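Local atomic coordinates of inositol-1-monophosphatase (Nostoc sp., PDB entry 5ZHH), a protein that probably hydrolyses inositol monophosphates to inositol and inorganic phosphate, as a member of the metal-dependent inositol monophosphatase family. Residues T158-D163 with D169-E174; R186-G189 with L193-A196; W207-S212 with T231-T236. One frame throughout, in Å; residues are numbered along the deposited sequence.

Overall arrangement
All three contacts lie in the half of the chain built round the five-stranded mixed sheet, and the residues that touch are mostly buried. Interactions 1 and 3 adjoin: T158 and N171 of interaction 1 both hydrogen-bond to W207 of interaction 3. Interaction 1 joins the end of strand 156-158 to the start of helix 172-181 by hydrogen bonds from a side-chain amide and by aromatic packing. Interaction 2, nearest the chain centre, is polar: a serine, an arginine, an aspartate and two waters link the loop after strand 185-186 to helix 191-199. Interaction 3 is an aromatic contact between strand 205-208 and the turn after strand 229-231. Interactions 1 and 2 touch the second subunit; interaction 3 does not.

Interaction 1: T158-D163 with D169-E174; sequences TGFAYD and DNNYAE
F160 and N171 carry most of this contact, with Y172 beside them. The side-chain amide of N171 reaches across to the chain leaving strand 156-158. Its ND2 donates to T158 OG1 at 2.9 Å and to the backbone oxygen G159 O at 3.0 Å. Neither bond is straight. The hydroxyl lies close to the amide plane of N171, while the G159 carbonyl is tilted well out of it. N171 CG stands anti to its own backbone N (chi1 -159°), which carries the amide over to the opposite segment. The other end of the amide is also used: N171 OD1 accepts from W207 NE1. T158 OG1 in turn bonds to W207 O. Both ends of the N171 amide are thus held, which fixes its rotation.

F160 brings one edge of its ring to the start of the helix. F160 CE1 comes within 3.5 Å of N171 O, and F160 CD1 within 3.6 Å of N170 O. F160 CE1 also comes to the edge of the Y172 ring, 3.6 Å from Y172 CD1. The ring planes are inclined at 58°, an oblique pair.

N170 shapes the turn into the helix. Its OD1 accepts from Y172 N at 3.0 Å, which makes an Asx turn. N171, the N-cap residue, makes no capping bond with its side chain. One water joins A161 N to N170 O.

The second subunit packs here too: its F175 meets F160, and its W269 lies edge-to-face with Y172. The contact ties the end of strand 156-158 to the first turn of helix 172-181, beside strand 205-208 and at the subunit interface.

Interaction 2: R186-G189 with L193-A196; sequences RRSG and LDLA
S188 presses its hydroxyl end onto the carboxylate of D194. S188 OG donates to D194 OD1 at 2.6 Å, a short bond. It meets that oxygen on its syn side, 29° out of the carboxylate plane. The methylene follows, with S188 CB 3.4 Å from D194 OD1. With chi1 at 76°, S188 OG sits between its backbone N and carbonyl carbon, facing the helix. The same hydroxyl is also bonded to S190 N.

The arrangement is a strand-loop-helix connection. Strand 185-186 is outermost in the five-stranded sheet of this chain, and the chain turns through S188 and G189 into helix 191-199. D194, in the first part of that helix, reaches back to the loop. G189 has positive phi, and at its backbone angles a side chain would jam against the carbonyl oxygen of S188.

The other carboxylate oxygen works through water. One water accepts from S188 N and from R187 NH1, and donates to D194 OD2 at 2.7 Å. A second water also donates to D194 OD2 and takes a weak bond from R187 NH1. R187 NH1 and D194 OD2 stay 4.7 Å apart, too far for direct contact. The waters bridge the gap, and the opposite charges probably suit this arrangement. D194 also packs on V157 and Y206 of strands 156-158 and 205-208. S188 also packs on Y99 of the second subunit.

Interaction 3: W207-S212 with T231-T236; sequences WERGIS and TAYDST
The end of strand 205-208 faces a type I beta turn that runs from A232 to S235. The nearest CA atoms, those of W207 and Y233, are 7.8 Å apart, so the side chain of Y233 has to bridge the gap. The turn is closed by S235 N bonding to A232 O. That oxygen also accepts from T231 OG1. D234 adds an Asx turn: its OD1 takes T236 N from above the carboxylate plane and T236 OG1 on its syn lone pair.

Y233 points its ring at the strand. Its CG is anti to the carbonyl carbon (chi1 -76°), and the hydroxyl end comes up against W207, E208 and R209. W207 CD1 lies 3.3 Å from Y233 OH, which sits at the edge of the indole, near its plane. The five-membered ring of W207 turns its edge toward the Y233 face in an offset edge-to-face pair. The planes stand at 81° and the centroids are 5.5 Å apart. The phenol oxygen also rests on the backbone, with Y233 OH 3.2 Å from E208 C. R209 CB is 3.7 Å from Y233 OH. R209 N and E208 O are also near this oxygen, but their angles are too poor for hydrogen bonds. An alanine in place of Y233 would remove the ring and is likely to leave the CD1 edge of W207 without its aromatic partner and a gap between turn and strand.

W207 NE1 is held by N171 OD1, and the guanidinium of R209 forms a salt bridge with D163. The indole also packs on helix 172-181 and on L260 of helix 253-261, while Y233 lies against M261 of the latter. The contact thus joins strand 205-208 to the turn after strand 229-231, across the intervening strand 245-248.

Interaction 1: T158-D163 with D169-E174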
loop_
_atom_site.group_PDB
_atom_site.type_symbol
_atom_site.label_atom_id
_atom_site.label_comp_id
_atom_site.label_asym_id
_atom_site.label_seq_id
_atom_site.Cartn_x
_atom_site.Cartn_y
_atom_site.Cartn_z
ATOM N N THR A 158 23.468 9.279 11.852
ATOM C CA THR A 158 24.499 8.539 12.562
ATOM C C THR A 158 23.827 7.648 13.596
ATOM O O THR A 158 22.598 7.608 13.708
ATOM C CB THR A 158 25.541 9.481 13.212
ATOM O OG1 THR A 158 26.675 8.712 13.631
ATOM C CG2 THR A 158 24.966 10.205 14.427
ATOM N N GLY A 159 24.644 6.883 14.314
ATOM C CA GLY A 159 24.155 5.997 15.350
ATOM C C GLY A 159 25.140 5.935 16.500
ATOM O O GLY A 159 26.216 6.527 16.448
ATOM N N PHE A 160 24.752 5.196 17.538
ATOM C CA PHE A 160 25.525 5.122 18.770
ATOM C C PHE A 160 25.556 3.671 19.225
ATOM O O PHE A 160 24.528 2.989 19.201
ATOM C CB PHE A 160 24.925 6.059 19.830
ATOM C CG PHE A 160 24.817 7.478 19.349
ATOM C CD1 PHE A 160 25.902 8.344 19.454
ATOM C CD2 PHE A 160 23.665 7.927 18.721
ATOM C CE1 PHE A 160 25.817 9.638 18.977
ATOM C CE2 PHE A 160 23.576 9.224 18.238
ATOM C CZ PHE A 160 24.652 10.082 18.371
ATOM N N ALA A 161 26.747 3.197 19.578
ATOM C CA ALA A 161 26.991 1.777 19.778
ATOM C C ALA A 161 26.551 1.328 21.171
ATOM O O ALA A 161 26.362 2.133 22.089
ATOM C CB ALA A 161 28.470 1.457 19.551
ATOM N N TYR A 162 26.404 0.010 21.323
ATOM C CA TYR A 162 26.012 -0.536 22.618
ATOM C C TYR A 162 27.067 -0.273 23.688
ATOM O O TYR A 162 26.737 -0.195 24.879
ATOM C CB TYR A 162 25.742 -2.035 22.500
ATOM C CG TYR A 162 24.509 -2.355 21.681
ATOM C CD1 TYR A 162 23.237 -2.025 22.137
ATOM C CD2 TYR A 162 24.618 -2.987 20.448
ATOM C CE1 TYR A 162 22.108 -2.312 21.380
ATOM C CE2 TYR A 162 23.499 -3.281 19.688
ATOM C CZ TYR A 162 22.248 -2.943 20.158
ATOM O OH TYR A 162 21.137 -3.237 19.401
ATOM N N ASP A 163 28.327 -0.112 23.296
ATOM C CA ASP A 163 29.411 0.088 24.250
ATOM C C ASP A 163 29.612 1.549 24.636
ATOM O O ASP A 163 30.621 1.874 25.275
ATOM C CB ASP A 163 30.720 -0.482 23.691
ATOM C CG ASP A 163 31.269 0.325 22.517
ATOM O OD1 ASP A 163 30.580 1.237 22.009
ATOM O OD2 ASP A 163 32.415 0.048 22.106
ATOM N N ASP A 169 35.104 7.575 23.587
ATOM C CA ASP A 169 34.849 7.740 22.159
ATOM C C ASP A 169 33.490 7.120 21.832
ATOM O O ASP A 169 33.377 6.040 21.248
ATOM C CB ASP A 169 35.976 7.120 21.349
ATOM C CG ASP A 169 35.862 7.429 19.882
ATOM O OD1 ASP A 169 35.113 8.370 19.533
ATOM O OD2 ASP A 169 36.531 6.743 19.082
ATOM N N ASN A 170 32.442 7.824 22.254
ATOM C CA ASN A 170 31.075 7.324 22.170
ATOM C C ASN A 170 30.278 7.888 20.997
ATOM O O ASN A 170 29.093 7.563 20.873
ATOM C CB ASN A 170 30.333 7.610 23.480
ATOM C CG ASN A 170 30.525 9.033 23.961
ATOM O OD1 ASN A 170 30.573 9.970 23.167
ATOM N ND2 ASN A 170 30.654 9.199 25.274
ATOM N N ASN A 171 30.888 8.729 20.159
ATOM C CA ASN A 171 30.325 9.385 18.977
ATOM C C ASN A 171 29.491 10.609 19.351
ATOM O O ASN A 171 28.933 11.242 18.448
ATOM C CB ASN A 171 29.459 8.440 18.116
ATOM C CG ASN A 171 29.304 8.918 16.682
ATOM O OD1 ASN A 171 30.259 9.388 16.063
ATOM N ND2 ASN A 171 28.093 8.823 16.156
ATOM N N TYR A 172 29.382 10.974 20.635
ATOM C CA TYR A 172 28.591 12.153 20.993
ATOM C C TYR A 172 29.235 13.431 20.477
ATOM O O TYR A 172 28.538 14.328 19.980
ATOM C CB TYR A 172 28.417 12.258 22.506
ATOM C CG TYR A 172 27.630 11.149 23.141
ATOM C CD1 TYR A 172 26.878 10.268 22.370
ATOM C CD2 TYR A 172 27.623 10.989 24.517
ATOM C CE1 TYR A 172 26.160 9.250 22.953
ATOM C CE2 TYR A 172 26.901 9.978 25.110
ATOM C CZ TYR A 172 26.170 9.111 24.320
ATOM O OH TYR A 172 25.445 8.097 24.892
ATOM N N ALA A 173 30.558 13.549 20.624
ATOM C CA ALA A 173 31.251 14.741 20.146
ATOM C C ALA A 173 31.046 14.931 18.650
ATOM O O ALA A 173 30.803 16.053 18.188
ATOM C CB ALA A 173 32.744 14.657 20.478
ATOM N N GLU A 174 31.141 13.840 17.878
ATOM C CA GLU A 174 30.866 13.910 16.445
ATOM C C GLU A 174 29.436 14.365 16.172
ATOM O O GLU A 174 29.200 15.213 15.298
ATOM C CB GLU A 174 31.119 12.546 15.790
ATOM C CG GLU A 174 32.588 12.160 15.603
ATOM C CD GLU A 174 33.275 11.628 16.868
ATOM O OE1 GLU A 174 32.633 11.569 17.940
ATOM O OE2 GLU A 174 34.473 11.271 16.777
HETATM O O HOH W 1 29.068 4.983 19.591
#

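Interaction 2: R186-G189 with L193-A196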
loop_
_atom_site.group_PDB
_atom_site.type_symbol
_atom_site.label_atom_id
_atom_site.label_comp_id
_atom_site.label_asym_id
_atom_site.label_seq_id
_atom_site.Cartn_x
_atom_site.Cartn_y
_atom_site.Cartn_z
ATOM N N ARG A 186 20.102 13.055 11.682
ATOM C CA ARG A 186 19.045 12.148 12.085
ATOM C C ARG A 186 19.625 10.970 12.867
ATOM O O ARG A 186 20.825 10.681 12.810
ATOM C CB ARG A 186 18.306 11.642 10.837
ATOM C CG ARG A 186 17.698 12.776 9.995
ATOM C CD ARG A 186 16.506 13.395 10.722
ATOM N NE ARG A 186 15.970 14.593 10.075
ATOM C CZ ARG A 186 16.283 15.838 10.428
ATOM N NH1 ARG A 186 15.736 16.871 9.798
ATOM N NH2 ARG A 186 17.152 16.053 11.411
ATOM N N ARG A 187 18.747 10.275 13.592
ATOM C CA ARG A 187 19.084 9.005 14.237
ATOM C C ARG A 187 17.862 8.106 14.057
ATOM O O ARG A 187 16.844 8.283 14.734
ATOM C CB ARG A 187 19.457 9.191 15.706
ATOM C CG ARG A 187 20.360 8.095 16.313
ATOM C CD ARG A 187 19.689 6.729 16.371
ATOM N NE ARG A 187 20.454 5.709 17.099
ATOM C CZ ARG A 187 21.079 4.684 16.517
ATOM N NH1 ARG A 187 21.047 4.531 15.187
ATOM N NH2 ARG A 187 21.731 3.797 17.267
ATOM N N SER A 188 17.964 7.151 13.135
ATOM C CA SER A 188 16.842 6.285 12.793
ATOM C C SER A 188 16.824 5.009 13.612
ATOM O O SER A 188 15.741 4.495 13.919
ATOM C CB SER A 188 16.892 5.901 11.311
ATOM O OG SER A 188 17.902 4.919 11.104
ATOM N N GLY A 189 17.996 4.485 13.958
ATOM C CA GLY A 189 18.106 3.227 14.661
ATOM C C GLY A 189 18.375 2.008 13.798
ATOM O O GLY A 189 18.387 0.895 14.330
ATOM N N LEU A 193 19.318 0.620 6.937
ATOM C CA LEU A 193 18.420 1.602 6.338
ATOM C C LEU A 193 19.092 2.956 6.183
ATOM O O LEU A 193 18.795 3.683 5.229
ATOM C CB LEU A 193 17.134 1.733 7.155
ATOM C CG LEU A 193 16.155 0.567 6.946
ATOM C CD1 LEU A 193 14.920 0.713 7.834
ATOM C CD2 LEU A 193 15.757 0.457 5.476
ATOM N N ASP A 194 19.990 3.316 7.102
ATOM C CA ASP A 194 20.721 4.564 6.930
ATOM C C ASP A 194 21.529 4.543 5.637
ATOM O O ASP A 194 21.503 5.506 4.867
ATOM C CB ASP A 194 21.622 4.832 8.139
ATOM C CG ASP A 194 20.827 5.143 9.400
ATOM O OD1 ASP A 194 19.640 5.530 9.279
ATOM O OD2 ASP A 194 21.396 5.045 10.509
ATOM N N LEU A 195 22.213 3.430 5.359
ATOM C CA LEU A 195 22.950 3.303 4.103
ATOM C C LEU A 195 22.014 3.371 2.901
ATOM O O LEU A 195 22.317 4.039 1.899
ATOM C CB LEU A 195 23.730 1.989 4.105
ATOM C CG LEU A 195 24.970 2.046 5.009
ATOM C CD1 LEU A 195 25.407 0.653 5.419
ATOM C CD2 LEU A 195 26.087 2.758 4.276
ATOM N N ALA A 196 20.866 2.689 2.987
ATOM C CA ALA A 196 19.874 2.754 1.921
ATOM C C ALA A 196 19.361 4.173 1.713
ATOM O O ALA A 196 19.055 4.561 0.578
ATOM C CB ALA A 196 18.712 1.809 2.233
HETATM O O HOH W 2 20.375 6.071 12.736
HETATM O O HOH W 3 22.538 3.591 12.663
#

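Interaction 3: W207-S212 with T231-T236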
loop_
_atom_site.group_PDB
_atom_site.type_symbol
_atom_site.label_atom_id
_atom_site.label_comp_id
_atom_site.label_asym_id
_atom_site.label_seq_id
_atom_site.Cartn_x
_atom_site.Cartn_y
_atom_site.Cartn_z
ATOM N N TRP A 207 27.714 8.286 9.054
ATOM C CA TRP A 207 28.926 7.772 9.677
ATOM C C TRP A 207 28.544 7.070 10.969
ATOM O O TRP A 207 27.547 7.420 11.604
ATOM C CB TRP A 207 29.960 8.878 9.947
ATOM C CG TRP A 207 29.731 9.621 11.223
ATOM C CD1 TRP A 207 30.334 9.390 12.435
ATOM C CD2 TRP A 207 28.827 10.711 11.426
ATOM N NE1 TRP A 207 29.863 10.278 13.374
ATOM C CE2 TRP A 207 28.938 11.101 12.782
ATOM C CE3 TRP A 207 27.942 11.409 10.592
ATOM C CZ2 TRP A 207 28.188 12.144 13.326
ATOM C CZ3 TRP A 207 27.195 12.443 11.134
ATOM C CH2 TRP A 207 27.327 12.804 12.492
ATOM N N GLU A 208 29.340 6.074 11.356
ATOM C CA GLU A 208 29.052 5.363 12.593
ATOM C C GLU A 208 30.267 4.543 13.002
ATOM O O GLU A 208 31.058 4.117 12.154
ATOM C CB GLU A 208 27.818 4.451 12.438
ATOM C CG GLU A 208 27.329 3.905 13.769
ATOM C CD GLU A 208 25.921 3.346 13.722
ATOM O OE1 GLU A 208 25.344 3.194 12.617
ATOM O OE2 GLU A 208 25.388 3.058 14.811
ATOM N N ARG A 209 30.415 4.347 14.309
ATOM C CA ARG A 209 31.390 3.423 14.863
ATOM C C ARG A 209 30.669 2.286 15.569
ATOM O O ARG A 209 29.477 2.375 15.884
ATOM C CB ARG A 209 32.342 4.127 15.842
ATOM C CG ARG A 209 31.672 4.635 17.106
ATOM C CD ARG A 209 32.685 4.968 18.197
ATOM N NE ARG A 209 33.357 3.781 18.719
ATOM C CZ ARG A 209 32.858 2.995 19.669
ATOM N NH1 ARG A 209 31.672 3.260 20.209
ATOM N NH2 ARG A 209 33.546 1.939 20.079
ATOM N N GLY A 210 31.402 1.201 15.797
ATOM C CA GLY A 210 30.836 0.058 16.483
ATOM C C GLY A 210 29.860 -0.745 15.654
ATOM O O GLY A 210 28.988 -1.416 16.218
ATOM N N ILE A 211 29.977 -0.706 14.328
ATOM C CA ILE A 211 29.069 -1.480 13.493
ATOM C C ILE A 211 29.691 -2.834 13.178
ATOM O O ILE A 211 30.903 -3.048 13.310
ATOM C CB ILE A 211 28.669 -0.737 12.196
ATOM C CG1 ILE A 211 29.885 -0.223 11.425
ATOM C CG2 ILE A 211 27.755 0.427 12.531
ATOM C CD1 ILE A 211 30.523 -1.230 10.474
ATOM N N SER A 212 28.839 -3.753 12.734
ATOM C CA SER A 212 29.198 -5.119 12.401
ATOM C C SER A 212 29.070 -5.349 10.902
ATOM O O SER A 212 28.347 -4.622 10.212
ATOM C CB SER A 212 28.292 -6.101 13.155
ATOM O OG SER A 212 28.456 -5.960 14.556
ATOM N N THR A 231 34.225 4.955 2.875
ATOM C CA THR A 231 35.613 4.884 3.327
ATOM C C THR A 231 35.651 4.821 4.851
ATOM O O THR A 231 34.616 4.819 5.525
ATOM C CB THR A 231 36.422 6.107 2.872
ATOM O OG1 THR A 231 35.891 7.274 3.512
ATOM C CG2 THR A 231 36.345 6.295 1.363
ATOM N N ALA A 232 36.868 4.809 5.398
ATOM C CA ALA A 232 37.067 5.108 6.809
ATOM C C ALA A 232 36.837 6.600 7.059
ATOM O O ALA A 232 36.627 7.386 6.133
ATOM C CB ALA A 232 38.476 4.707 7.252
ATOM N N TYR A 233 36.862 6.989 8.338
ATOM C CA TYR A 233 36.619 8.389 8.681
ATOM C C TYR A 233 37.612 9.318 7.983
ATOM O O TYR A 233 37.241 10.416 7.547
ATOM C CB TYR A 233 36.691 8.602 10.194
ATOM C CG TYR A 233 35.499 8.137 11.016
ATOM C CD1 TYR A 233 34.580 7.193 10.534
ATOM C CD2 TYR A 233 35.306 8.638 12.297
ATOM C CE1 TYR A 233 33.498 6.780 11.327
ATOM C CE2 TYR A 233 34.252 8.229 13.085
ATOM C CZ TYR A 233 33.351 7.303 12.604
ATOM O OH TYR A 233 32.309 6.920 13.427
ATOM N N ASP A 234 38.877 8.904 7.871
ATOM C CA ASP A 234 39.918 9.756 7.303
ATOM C C ASP A 234 40.057 9.612 5.794
ATOM O O ASP A 234 41.034 10.116 5.227
ATOM C CB ASP A 234 41.271 9.476 7.970
ATOM C CG ASP A 234 41.762 8.052 7.748
ATOM O OD1 ASP A 234 41.103 7.280 7.028
ATOM O OD2 ASP A 234 42.820 7.700 8.303
ATOM N N SER A 235 39.108 8.937 5.140
ATOM C CA SER A 235 39.033 8.717 3.699
ATOM C C SER A 235 40.028 7.679 3.191
ATOM O O SER A 235 40.112 7.473 1.979
ATOM C CB SER A 235 39.209 10.010 2.889
ATOM O OG SER A 235 38.120 10.886 3.107
ATOM N N THR A 236 40.778 7.014 4.066
ATOM C CA THR A 236 41.482 5.814 3.648
ATOM C C THR A 236 40.452 4.696 3.460
ATOM O O THR A 236 39.305 4.834 3.891
ATOM C CB THR A 236 42.547 5.434 4.675
ATOM O OG1 THR A 236 41.925 5.113 5.924
ATOM C CG2 THR A 236 43.540 6.585 4.870
#